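Putative glucoamylase (Bacteroides caccae ATCC 43185, PDB 4QT9) is a putative glucoamylase with an alpha/alpha toroid fold that probably hydrolyses glycosidic bonds in carbohydrates. Local coordinates at residues Ala264-Leu269 with Leu391-Gly396; Tyr298-Pro303 with Phe309-Trp314; Ala343-Ile348 with Gln357-Leu362; Gly366-Gly371 with Asn384-Arg389. All coordinates share one frame; numbering follows the deposited sequence.

Contact 1 is centred about 3 Å from the centre of the chain and the other three lie farther out, with contact 3 between contact 1 and both contacts 2 and 4. Gln265 of contact 1 reaches contact 3, its NE2 lying 2.9 Å from Ala343 O in a probable hydrogen bond. Contact 3 meets contact 2, where Asp312 OD1 and Gln357 NE2 are 3.0 Å apart, again a probable hydrogen bond, and meets contact 4 through Leu362 O packed against Val369 CG2. Contacts 2 and 4 do not touch; their nearest atoms are about 8 Å apart. A bound acetate about 4 Å from the Ile393 side chain, probably from the crystallisation liquor, may mark a pocket.

Contact 1: residues Ala264-Leu269 with Leu391-Gly396; sequences AQYSFL and LAIDQG
Tyr266 carries the reach of 264-269 across to Ile393 and Asp394 in the first turn of helix 392-406. Just ahead of it, Gln265 turns its amide to a different neighbour, giving NE2 to Ala343 O and Ser347 OG. At Tyr266 the side chain leaves with CG anti to the carbonyl carbon (chi1 -72°), which sends the ring across to the helix, hydroxyl foremost. That oxygen comes 3.4 Å from Ile393 CB, while the ring carbon CZ stays 4.2 Å from the same Ile393 CB. Asp394 OD1 is 4.0 Å from Tyr266 OH, too far for a direct bond, and a water closes the distance: it sits 2.7 Å from Tyr266 OH and donates to Asp394 OD1 at 2.6 Å. A phenylalanine here would probably leave that water without its phenolic partner and break the link to Asp394. Further along, Phe268 and Leu269 turn to later parts of the same helix, both meeting Met401 and Leu269 also Val400. The helix itself starts after Leu391, the N-cap residue, whose O takes bonds from Asp394 N and Gln395 N. Phe72 of helix 67-83 meets the Tyr266 ring edge-to-face, Pro397 of helix 392-406 also touches Tyr266, Ala392 packs on helix 21-37, and Ala264 rests on helix 284-301.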
# COMPACT_ATOMS: atom_id res chain seq x y z
N ALA A 264 7.51 -4.95 1.06
CA ALA A 264 8.57 -3.98 1.35
C ALA A 264 8.10 -2.54 1.12
O ALA A 264 8.86 -1.60 1.38
CB ALA A 264 9.77 -4.29 0.45
N GLN A 265 6.85 -2.35 0.64
CA GLN A 265 6.35 -1.05 0.21
C GLN A 265 5.15 -0.49 0.94
O GLN A 265 5.20 0.69 1.27
CB GLN A 265 6.00 -1.10 -1.31
CG GLN A 265 7.25 -1.51 -2.15
CD GLN A 265 6.99 -2.15 -3.49
OE1 GLN A 265 5.86 -2.51 -3.85
NE2 GLN A 265 8.05 -2.27 -4.28
N TYR A 266 4.04 -1.25 1.10
CA TYR A 266 2.75 -0.73 1.67
C TYR A 266 2.91 -0.07 3.06
O TYR A 266 2.39 1.04 3.25
CB TYR A 266 1.71 -1.85 1.78
CG TYR A 266 1.08 -2.37 0.50
CD1 TYR A 266 1.58 -2.01 -0.75
CD2 TYR A 266 -0.03 -3.22 0.54
CE1 TYR A 266 1.00 -2.48 -1.92
CE2 TYR A 266 -0.64 -3.67 -0.63
CZ TYR A 266 -0.08 -3.35 -1.85
OH TYR A 266 -0.63 -3.86 -3.00
N SER A 267 3.63 -0.72 4.00
CA SER A 267 3.81 -0.14 5.35
C SER A 267 4.86 0.97 5.36
O SER A 267 5.06 1.58 6.39
CB SER A 267 4.20 -1.21 6.36
OG SER A 267 3.08 -2.03 6.65
N PHE A 268 5.52 1.25 4.22
CA PHE A 268 6.58 2.26 4.17
C PHE A 268 6.26 3.44 3.26
O PHE A 268 7.16 4.20 2.91
CB PHE A 268 7.91 1.60 3.78
CG PHE A 268 8.33 0.60 4.84
CD1 PHE A 268 8.70 1.03 6.12
CD2 PHE A 268 8.28 -0.76 4.59
CE1 PHE A 268 9.06 0.10 7.10
CE2 PHE A 268 8.64 -1.68 5.58
CZ PHE A 268 9.01 -1.25 6.82
N LEU A 269 4.96 3.65 2.96
CA LEU A 269 4.51 4.80 2.15
C LEU A 269 4.53 6.07 3.00
O LEU A 269 4.96 7.13 2.52
CB LEU A 269 3.14 4.57 1.53
CG LEU A 269 2.95 3.36 0.61
CD1 LEU A 269 1.55 3.40 0.05
CD2 LEU A 269 3.88 3.40 -0.56
N LEU A 391 -5.05 -1.60 -11.18
CA LEU A 391 -5.51 -1.86 -9.82
C LEU A 391 -5.03 -0.73 -8.95
O LEU A 391 -3.84 -0.40 -9.00
CB LEU A 391 -5.01 -3.20 -9.24
CG LEU A 391 -5.49 -4.48 -9.90
CD1 LEU A 391 -4.70 -5.66 -9.37
CD2 LEU A 391 -6.99 -4.69 -9.65
N ALA A 392 -5.93 -0.14 -8.14
CA ALA A 392 -5.59 0.93 -7.19
C ALA A 392 -4.37 0.59 -6.32
O ALA A 392 -3.49 1.43 -6.18
CB ALA A 392 -6.79 1.24 -6.27
N ILE A 393 -4.31 -0.64 -5.77
CA ILE A 393 -3.20 -1.07 -4.88
C ILE A 393 -1.85 -1.21 -5.62
O ILE A 393 -0.82 -1.28 -4.97
CB ILE A 393 -3.54 -2.36 -4.06
CG1 ILE A 393 -3.82 -3.59 -4.95
CG2 ILE A 393 -4.69 -2.10 -3.04
CD1 ILE A 393 -4.04 -4.91 -4.13
N ASP A 394 -1.85 -1.27 -6.94
CA ASP A 394 -0.59 -1.36 -7.66
C ASP A 394 -0.18 0.06 -8.16
O ASP A 394 0.99 0.41 -8.06
CB ASP A 394 -0.63 -2.43 -8.77
CG ASP A 394 -0.73 -3.88 -8.22
OD1 ASP A 394 -0.52 -4.08 -7.01
OD2 ASP A 394 -1.05 -4.80 -9.00
N GLN A 395 -1.16 0.91 -8.56
CA GLN A 395 -0.90 2.29 -9.00
C GLN A 395 -0.51 3.21 -7.84
O GLN A 395 0.36 4.06 -8.00
CB GLN A 395 -2.12 2.87 -9.75
CG GLN A 395 -2.40 2.13 -11.06
CD GLN A 395 -1.16 1.93 -11.90
OE1 GLN A 395 -0.60 0.81 -11.98
NE2 GLN A 395 -0.70 3.01 -12.54
N GLY A 396 -1.18 3.05 -6.72
CA GLY A 396 -0.95 3.84 -5.51
C GLY A 396 0.50 3.93 -5.08
O GLY A 396 1.05 5.03 -5.03
O HOH W 1 1.11 -3.77 -5.07

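Contact 2: residues Tyr298-Pro303 with Phe309-Trp314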
# COMPACT_ATOMS: atom_id res chain seq x y z
N TYR A 298 16.49 -12.89 -8.62
CA TYR A 298 15.71 -14.02 -9.14
C TYR A 298 15.34 -13.80 -10.61
O TYR A 298 15.47 -14.73 -11.40
CB TYR A 298 14.42 -14.29 -8.32
CG TYR A 298 13.55 -15.36 -8.93
CD1 TYR A 298 12.60 -15.05 -9.90
CD2 TYR A 298 13.75 -16.71 -8.62
CE1 TYR A 298 11.89 -16.05 -10.57
CE2 TYR A 298 13.03 -17.71 -9.27
CZ TYR A 298 12.09 -17.38 -10.23
OH TYR A 298 11.37 -18.37 -10.86
N CYS A 299 14.85 -12.57 -10.97
CA CYS A 299 14.45 -12.23 -12.34
C CYS A 299 15.65 -12.26 -13.27
O CYS A 299 15.50 -12.72 -14.41
CB CYS A 299 13.74 -10.89 -12.40
SG CYS A 299 12.19 -10.83 -11.46
N ILE A 300 16.84 -11.79 -12.80
CA ILE A 300 18.07 -11.82 -13.62
C ILE A 300 18.45 -13.29 -13.85
O ILE A 300 18.77 -13.66 -14.97
CB ILE A 300 19.23 -10.98 -12.98
CG1 ILE A 300 18.90 -9.47 -13.08
CG2 ILE A 300 20.61 -11.30 -13.64
CD1 ILE A 300 19.71 -8.58 -12.25
N ARG A 301 18.32 -14.13 -12.81
CA ARG A 301 18.63 -15.56 -12.94
C ARG A 301 17.67 -16.21 -13.91
O ARG A 301 18.12 -16.96 -14.76
CB ARG A 301 18.64 -16.27 -11.59
CG ARG A 301 19.19 -17.69 -11.68
CD ARG A 301 19.53 -18.20 -10.31
NE ARG A 301 18.41 -18.11 -9.37
CZ ARG A 301 17.52 -19.08 -9.17
NH1 ARG A 301 17.57 -20.19 -9.90
NH2 ARG A 301 16.58 -18.94 -8.26
N ASN A 302 16.35 -15.88 -13.83
CA ASN A 302 15.31 -16.35 -14.76
C ASN A 302 15.42 -17.86 -15.03
O ASN A 302 15.68 -18.26 -16.17
CB ASN A 302 15.39 -15.55 -16.07
CG ASN A 302 14.25 -15.78 -17.03
OD1 ASN A 302 13.17 -16.23 -16.66
ND2 ASN A 302 14.51 -15.57 -18.32
N PRO A 303 15.27 -18.72 -13.98
CA PRO A 303 15.48 -20.17 -14.18
C PRO A 303 14.39 -20.84 -15.02
O PRO A 303 14.61 -21.96 -15.50
CB PRO A 303 15.49 -20.74 -12.77
CG PRO A 303 14.61 -19.72 -11.95
CD PRO A 303 14.95 -18.40 -12.56
N PHE A 309 12.85 -11.16 -19.05
CA PHE A 309 13.38 -11.08 -17.66
C PHE A 309 14.88 -10.77 -17.68
O PHE A 309 15.61 -11.39 -18.44
CB PHE A 309 13.12 -12.41 -16.92
CG PHE A 309 11.75 -12.63 -16.31
CD1 PHE A 309 10.60 -12.28 -17.01
CD2 PHE A 309 11.61 -13.29 -15.09
CE1 PHE A 309 9.33 -12.53 -16.47
CE2 PHE A 309 10.34 -13.55 -14.56
CZ PHE A 309 9.21 -13.14 -15.24
N GLY A 310 15.30 -9.76 -16.92
CA GLY A 310 16.70 -9.34 -16.89
C GLY A 310 16.95 -8.08 -16.08
O GLY A 310 16.05 -7.62 -15.38
N PRO A 311 18.16 -7.46 -16.16
CA PRO A 311 18.44 -6.25 -15.34
C PRO A 311 17.59 -5.04 -15.71
O PRO A 311 17.38 -4.18 -14.87
CB PRO A 311 19.92 -5.96 -15.59
CG PRO A 311 20.47 -7.21 -16.23
CD PRO A 311 19.35 -7.87 -16.94
N ASP A 312 17.08 -4.98 -16.95
CA ASP A 312 16.21 -3.88 -17.40
C ASP A 312 14.73 -4.22 -17.18
O ASP A 312 13.89 -3.35 -17.37
CB ASP A 312 16.46 -3.58 -18.89
CG ASP A 312 17.88 -3.17 -19.25
OD1 ASP A 312 18.31 -2.07 -18.81
OD2 ASP A 312 18.55 -3.93 -19.98
N CYS A 313 14.41 -5.47 -16.85
CA CYS A 313 13.01 -5.87 -16.70
C CYS A 313 12.87 -6.92 -15.60
O CYS A 313 13.15 -8.10 -15.80
CB CYS A 313 12.44 -6.37 -18.03
SG CYS A 313 10.65 -6.66 -18.01
N TRP A 314 12.47 -6.46 -14.41
CA TRP A 314 12.30 -7.33 -13.25
C TRP A 314 11.21 -6.77 -12.34
O TRP A 314 10.84 -5.61 -12.48
CB TRP A 314 13.64 -7.49 -12.45
CG TRP A 314 14.25 -6.20 -11.98
CD1 TRP A 314 15.19 -5.45 -12.64
CD2 TRP A 314 14.01 -5.52 -10.74
NE1 TRP A 314 15.54 -4.35 -11.90
CE2 TRP A 314 14.83 -4.37 -10.71
CE3 TRP A 314 13.20 -5.80 -9.62
CZ2 TRP A 314 14.85 -3.48 -9.63
CZ3 TRP A 314 13.20 -4.90 -8.55
CH2 TRP A 314 14.00 -3.75 -8.57
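Cys299 and Trp314 make the tightest apolar meeting between the end of helix 284-301 and the loop that returns past it: their CB atoms are 3.4 Å apart. Trp314 CG sits between its own backbone N and carbonyl carbon (chi1 56°), so the indole leaves Cys299 behind and runs on to Thr292 and Arg296 of the same helix. One residue along, Ile300 lays CG1 against the Gly310-Pro311 link, 4.2 Å from Pro311 CG. The sulfur contact is looser: Cys299 SG lies 5.1 Å from the centroid of the Phe309 ring and 41° off its normal, an oblique sulfur-aromatic approach. Cys299 O comes to the edge of that ring and is 3.5 Å from Phe309 CB.

The flat groups meet at Asn302, whose amide plane is tilted 28° from that of the Phe309 ring, with Asn302 CG 3.6 Å from Phe309 CB. The amide is fixed on its polar side as well, ND2 bonding to Tyr306 O in the intervening loop. An alanine in place of Asn302 would probably leave Tyr306 O without this donor and open a gap beside Phe309.

No hydrogen bond crosses between the two segments; the backbone bonds are internal to each. Asn302 N still bonds to Tyr298 O as the chain leaves the helix with positive phi, and Gly310 and Cys313 bond to each other in both directions, Gly310 N to Cys313 O at 2.9 Å. What results is a helix C-terminus against which the following type I turn folds back, about 24 Å from the centre of the chain, in a protein of the alpha/alpha toroid fold.

Contact 3: residues Ala343-Ile348 with Gln357-Leu362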
# COMPACT_ATOMS: atom_id res chain seq x y z
N ALA A 343 6.16 -3.40 -8.75
CA ALA A 343 7.21 -4.02 -7.95
C ALA A 343 8.54 -3.26 -8.02
O ALA A 343 9.02 -2.78 -6.99
CB ALA A 343 7.39 -5.47 -8.36
N ALA A 344 9.12 -3.13 -9.19
CA ALA A 344 10.41 -2.45 -9.32
C ALA A 344 10.27 -0.96 -9.11
O ALA A 344 11.13 -0.36 -8.46
CB ALA A 344 11.04 -2.72 -10.68
N LEU A 345 9.16 -0.38 -9.58
CA LEU A 345 9.00 1.07 -9.51
C LEU A 345 8.71 1.57 -8.11
O LEU A 345 9.24 2.62 -7.76
CB LEU A 345 7.96 1.62 -10.49
CG LEU A 345 8.05 1.16 -11.95
CD1 LEU A 345 7.14 1.99 -12.83
CD2 LEU A 345 9.44 1.18 -12.48
N SER A 346 7.95 0.81 -7.29
CA SER A 346 7.68 1.27 -5.92
C SER A 346 8.87 0.96 -4.97
O SER A 346 8.80 1.26 -3.79
CB SER A 346 6.38 0.68 -5.38
OG SER A 346 5.31 0.90 -6.30
N SER A 347 9.95 0.40 -5.49
CA SER A 347 11.17 0.14 -4.74
C SER A 347 12.25 1.18 -5.08
O SER A 347 13.38 1.02 -4.66
CB SER A 347 11.66 -1.29 -4.95
OG SER A 347 11.13 -2.07 -3.89
N ILE A 348 11.87 2.25 -5.83
CA ILE A 348 12.77 3.35 -6.23
C ILE A 348 13.47 3.98 -5.00
O ILE A 348 14.63 4.36 -5.10
CB ILE A 348 12.02 4.43 -7.07
CG1 ILE A 348 13.00 5.47 -7.68
CG2 ILE A 348 10.86 5.10 -6.28
CD1 ILE A 348 12.43 6.30 -8.85
N GLN A 357 16.03 2.04 -14.11
CA GLN A 357 16.41 1.21 -15.25
C GLN A 357 15.18 0.52 -15.82
O GLN A 357 14.96 0.52 -17.03
CB GLN A 357 17.44 0.16 -14.80
CG GLN A 357 18.57 -0.03 -15.76
CD GLN A 357 19.49 -1.14 -15.33
OE1 GLN A 357 19.89 -1.23 -14.15
NE2 GLN A 357 19.84 -2.01 -16.27
N VAL A 358 14.36 -0.03 -14.92
CA VAL A 358 13.13 -0.72 -15.32
C VAL A 358 12.11 0.32 -15.79
O VAL A 358 11.46 0.09 -16.82
CB VAL A 358 12.61 -1.60 -14.15
CG1 VAL A 358 11.25 -2.21 -14.46
CG2 VAL A 358 13.63 -2.69 -13.84
N MSE A 359 12.03 1.47 -15.09
CA MSE A 359 11.09 2.54 -15.47
C MSE A 359 11.36 3.04 -16.89
O MSE A 359 10.43 3.18 -17.67
CB MSE A 359 11.16 3.71 -14.49
CG MSE A 359 9.99 4.68 -14.66
SE MSE A 359 10.21 6.29 -13.57
CE MSE A 359 10.42 5.51 -11.86
N ARG A 360 12.64 3.29 -17.22
CA ARG A 360 13.12 3.74 -18.53
C ARG A 360 12.79 2.69 -19.62
O ARG A 360 12.28 3.06 -20.70
CB ARG A 360 14.64 4.03 -18.44
CG ARG A 360 15.43 4.16 -19.75
CD ARG A 360 15.49 5.57 -20.28
NE ARG A 360 16.00 6.53 -19.29
CZ ARG A 360 15.61 7.80 -19.23
NH1 ARG A 360 14.72 8.28 -20.09
NH2 ARG A 360 16.11 8.61 -18.30
N HIS A 361 13.04 1.39 -19.31
CA HIS A 361 12.79 0.25 -20.22
C HIS A 361 11.29 0.05 -20.45
O HIS A 361 10.88 -0.11 -21.60
CB HIS A 361 13.42 -1.04 -19.65
CG HIS A 361 13.20 -2.26 -20.49
ND1 HIS A 361 13.96 -2.52 -21.61
CD2 HIS A 361 12.32 -3.27 -20.31
CE1 HIS A 361 13.50 -3.66 -22.10
NE2 HIS A 361 12.52 -4.15 -21.35
N LEU A 362 10.46 0.07 -19.36
CA LEU A 362 9.01 -0.11 -19.47
C LEU A 362 8.39 1.03 -20.28
O LEU A 362 7.60 0.77 -21.20
CB LEU A 362 8.33 -0.24 -18.10
CG LEU A 362 8.71 -1.45 -17.25
CD1 LEU A 362 8.04 -1.39 -15.90
CD2 LEU A 362 8.44 -2.74 -17.98
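The carbonyl oxygen of Ala344, whose methyl packs on Val358, takes two donors: Ser347 N at 3.3 Å in the turn that follows, and the hydroxyl of Ser355 from helix 352-364. This second bond ties the last turn of the short helix 341-345 directly to the longer helix. Between 343-348 and 357-362 themselves the contacts are all apolar and buried.

Ala344 CB points into the fork of Val358, 3.8 Å from CG1 and 4.1 Å from CG2 of that valine. Trp314 lies against both residues, so the loop of contact 2 lies against the seam between the two helices. Leu345 uses one branch only: its CD2 touches Met359 CB at 3.7 Å and lies 4.3 Å from Val358 CG1, fitting beside the backbone of the longer helix, while Phe375 meets the leucine from strand 374-375.

Met359 is a selenomethionine, a label and not the natural residue. It starts out extended and then bends at its third torsion (chi3 -56°), which brings CE round to Ile348 CD1 at 3.7 Å. Ile348 was modelled in two conformers, so this last touch is less certain than the others. Leu24, Met25 and Val28 of helix 21-37 and Ile402 of helix 392-406 close round Met359.

A short helix ends in a type I turn from Leu345 to Ile348, and the chain then re-enters a longer helix that packs back on it through apolar side chains, consistent with the helical pairs of an alpha/alpha toroid.

Contact 4: residues Gly366-Gly371 with Asn384-Arg389; sequences GDKVFG and NWYPQR
In the loop leading from helix 352-364 into the strand pair 370-371 and 374-375, Lys368 lays its aliphatic chain over one face of Tyr386, which comes from the loop before strand 389-391. Lys368 CD stands 4.3 Å from the ring centroid and only 12° off the normal, a CH-pi contact. The lysine starts with CG between its backbone N and carbonyl carbon (chi1 82°) and then runs extended, so its methylenes follow the ring out toward the phenol end, with CE 3.5 Å from Tyr386 CE1. Val369 comes to the ring from its edge, CG1 lying 3.8 Å from Tyr386 CD1. Lys368 and Tyr386 also touch a crystal neighbour, which may influence how the exposed lysine lies.

The backbones join through water rather than directly. One water donates to Lys368 O at 2.7 Å and to Tyr386 O at 2.8 Å, and accepts from Gln388 NE2 at 3.1 Å, so three groups from the two segments hold it in place.

Both segments contain tight turns. Gly366 leaves the helix with positive phi, which favours glycine, and its O takes bonds from Val369 N and Phe370 N, the latter at 3.0 Å. Gln388 is at the centre of an inverse gamma turn. Asn384 and Trp385, facing Ser380, form a G1 beta bulge. Beyond the contact Val369 bonds through its backbone to Tyr376 and Arg389 to Asp377, so both segments border the same run of chain: two loops beside the hairpin 370-371/374-375, joined by a Lys-Tyr CH-pi stack and by water.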
# COMPACT_ATOMS: atom_id res chain seq x y z
N GLY A 366 6.43 1.31 -24.95
CA GLY A 366 5.32 2.03 -25.58
C GLY A 366 3.96 1.86 -24.95
O GLY A 366 3.84 1.43 -23.79
N ASP A 367 2.93 2.19 -25.73
CA ASP A 367 1.52 2.17 -25.32
C ASP A 367 1.04 0.81 -24.83
O ASP A 367 0.12 0.77 -24.02
CB ASP A 367 0.61 2.66 -26.47
CG ASP A 367 0.85 4.10 -26.90
OD1 ASP A 367 1.62 4.82 -26.22
OD2 ASP A 367 0.25 4.52 -27.92
N LYS A 368 1.64 -0.30 -25.30
CA LYS A 368 1.21 -1.63 -24.86
C LYS A 368 1.36 -1.82 -23.32
O LYS A 368 0.61 -2.62 -22.76
CB LYS A 368 1.93 -2.75 -25.66
CG LYS A 368 3.32 -3.12 -25.16
CD LYS A 368 4.12 -3.79 -26.25
CE LYS A 368 5.23 -4.58 -25.68
NZ LYS A 368 6.16 -5.06 -26.72
N VAL A 369 2.28 -1.09 -22.64
CA VAL A 369 2.43 -1.21 -21.16
C VAL A 369 2.20 0.15 -20.46
O VAL A 369 1.75 0.16 -19.32
CB VAL A 369 3.75 -1.87 -20.66
CG1 VAL A 369 3.87 -3.32 -21.12
CG2 VAL A 369 4.97 -1.05 -21.04
N PHE A 370 2.48 1.29 -21.15
CA PHE A 370 2.30 2.60 -20.55
C PHE A 370 1.02 3.24 -21.10
O PHE A 370 1.02 3.79 -22.20
CB PHE A 370 3.54 3.49 -20.76
CG PHE A 370 3.53 4.78 -19.96
CD1 PHE A 370 3.56 4.75 -18.57
CD2 PHE A 370 3.52 6.01 -20.60
CE1 PHE A 370 3.56 5.93 -17.83
CE2 PHE A 370 3.52 7.20 -19.86
CZ PHE A 370 3.55 7.14 -18.47
N GLY A 371 -0.07 3.11 -20.35
CA GLY A 371 -1.38 3.61 -20.77
C GLY A 371 -1.77 4.99 -20.28
O GLY A 371 -0.91 5.75 -19.81
N ASN A 384 2.62 -12.99 -24.58
CA ASN A 384 2.17 -11.83 -25.37
C ASN A 384 0.83 -11.32 -24.80
O ASN A 384 -0.13 -11.04 -25.53
CB ASN A 384 2.12 -12.14 -26.89
CG ASN A 384 3.49 -12.43 -27.41
OD1 ASN A 384 3.84 -13.57 -27.73
ND2 ASN A 384 4.37 -11.44 -27.29
N TRP A 385 0.79 -11.24 -23.47
CA TRP A 385 -0.37 -10.85 -22.69
C TRP A 385 -0.11 -9.44 -22.15
O TRP A 385 0.74 -9.26 -21.29
CB TRP A 385 -0.56 -11.91 -21.57
CG TRP A 385 -1.65 -11.58 -20.59
CD1 TRP A 385 -3.00 -11.65 -20.80
CD2 TRP A 385 -1.47 -11.18 -19.23
NE1 TRP A 385 -3.67 -11.31 -19.64
CE2 TRP A 385 -2.75 -11.03 -18.66
CE3 TRP A 385 -0.34 -10.94 -18.42
CZ2 TRP A 385 -2.94 -10.61 -17.33
CZ3 TRP A 385 -0.52 -10.54 -17.11
CH2 TRP A 385 -1.81 -10.36 -16.58
N TYR A 386 -0.79 -8.44 -22.71
CA TYR A 386 -0.64 -7.02 -22.34
C TYR A 386 -2.01 -6.40 -21.96
O TYR A 386 -2.56 -5.59 -22.71
CB TYR A 386 0.04 -6.23 -23.48
CG TYR A 386 1.44 -6.74 -23.79
CD1 TYR A 386 2.53 -6.32 -23.05
CD2 TYR A 386 1.67 -7.60 -24.86
CE1 TYR A 386 3.82 -6.80 -23.32
CE2 TYR A 386 2.95 -8.08 -25.15
CZ TYR A 386 4.03 -7.66 -24.38
OH TYR A 386 5.31 -8.07 -24.66
N PRO A 387 -2.58 -6.77 -20.78
CA PRO A 387 -3.89 -6.23 -20.40
C PRO A 387 -3.88 -4.72 -20.18
O PRO A 387 -2.97 -4.17 -19.58
CB PRO A 387 -4.23 -6.97 -19.10
CG PRO A 387 -2.90 -7.36 -18.54
CD PRO A 387 -2.07 -7.70 -19.75
N GLN A 388 -4.90 -4.06 -20.66
CA GLN A 388 -5.03 -2.62 -20.49
C GLN A 388 -5.88 -2.41 -19.25
O GLN A 388 -7.01 -1.93 -19.31
CB GLN A 388 -5.58 -1.99 -21.78
CG GLN A 388 -4.73 -2.36 -23.00
CD GLN A 388 -4.93 -1.42 -24.15
OE1 GLN A 388 -6.03 -0.92 -24.40
NE2 GLN A 388 -3.86 -1.22 -24.92
N ARG A 389 -5.33 -2.86 -18.09
CA ARG A 389 -6.03 -2.86 -16.80
C ARG A 389 -5.14 -2.34 -15.70
O ARG A 389 -3.92 -2.47 -15.74
CB ARG A 389 -6.53 -4.28 -16.45
CG ARG A 389 -7.60 -4.78 -17.44
CD ARG A 389 -7.93 -6.25 -17.33
NE ARG A 389 -9.12 -6.55 -18.13
CZ ARG A 389 -9.85 -7.65 -18.03
NH1 ARG A 389 -9.51 -8.61 -17.17
NH2 ARG A 389 -10.94 -7.80 -18.78
O HOH W 2 -0.04 -4.49 -20.12
O HOH W 3 -1.75 -3.24 -23.89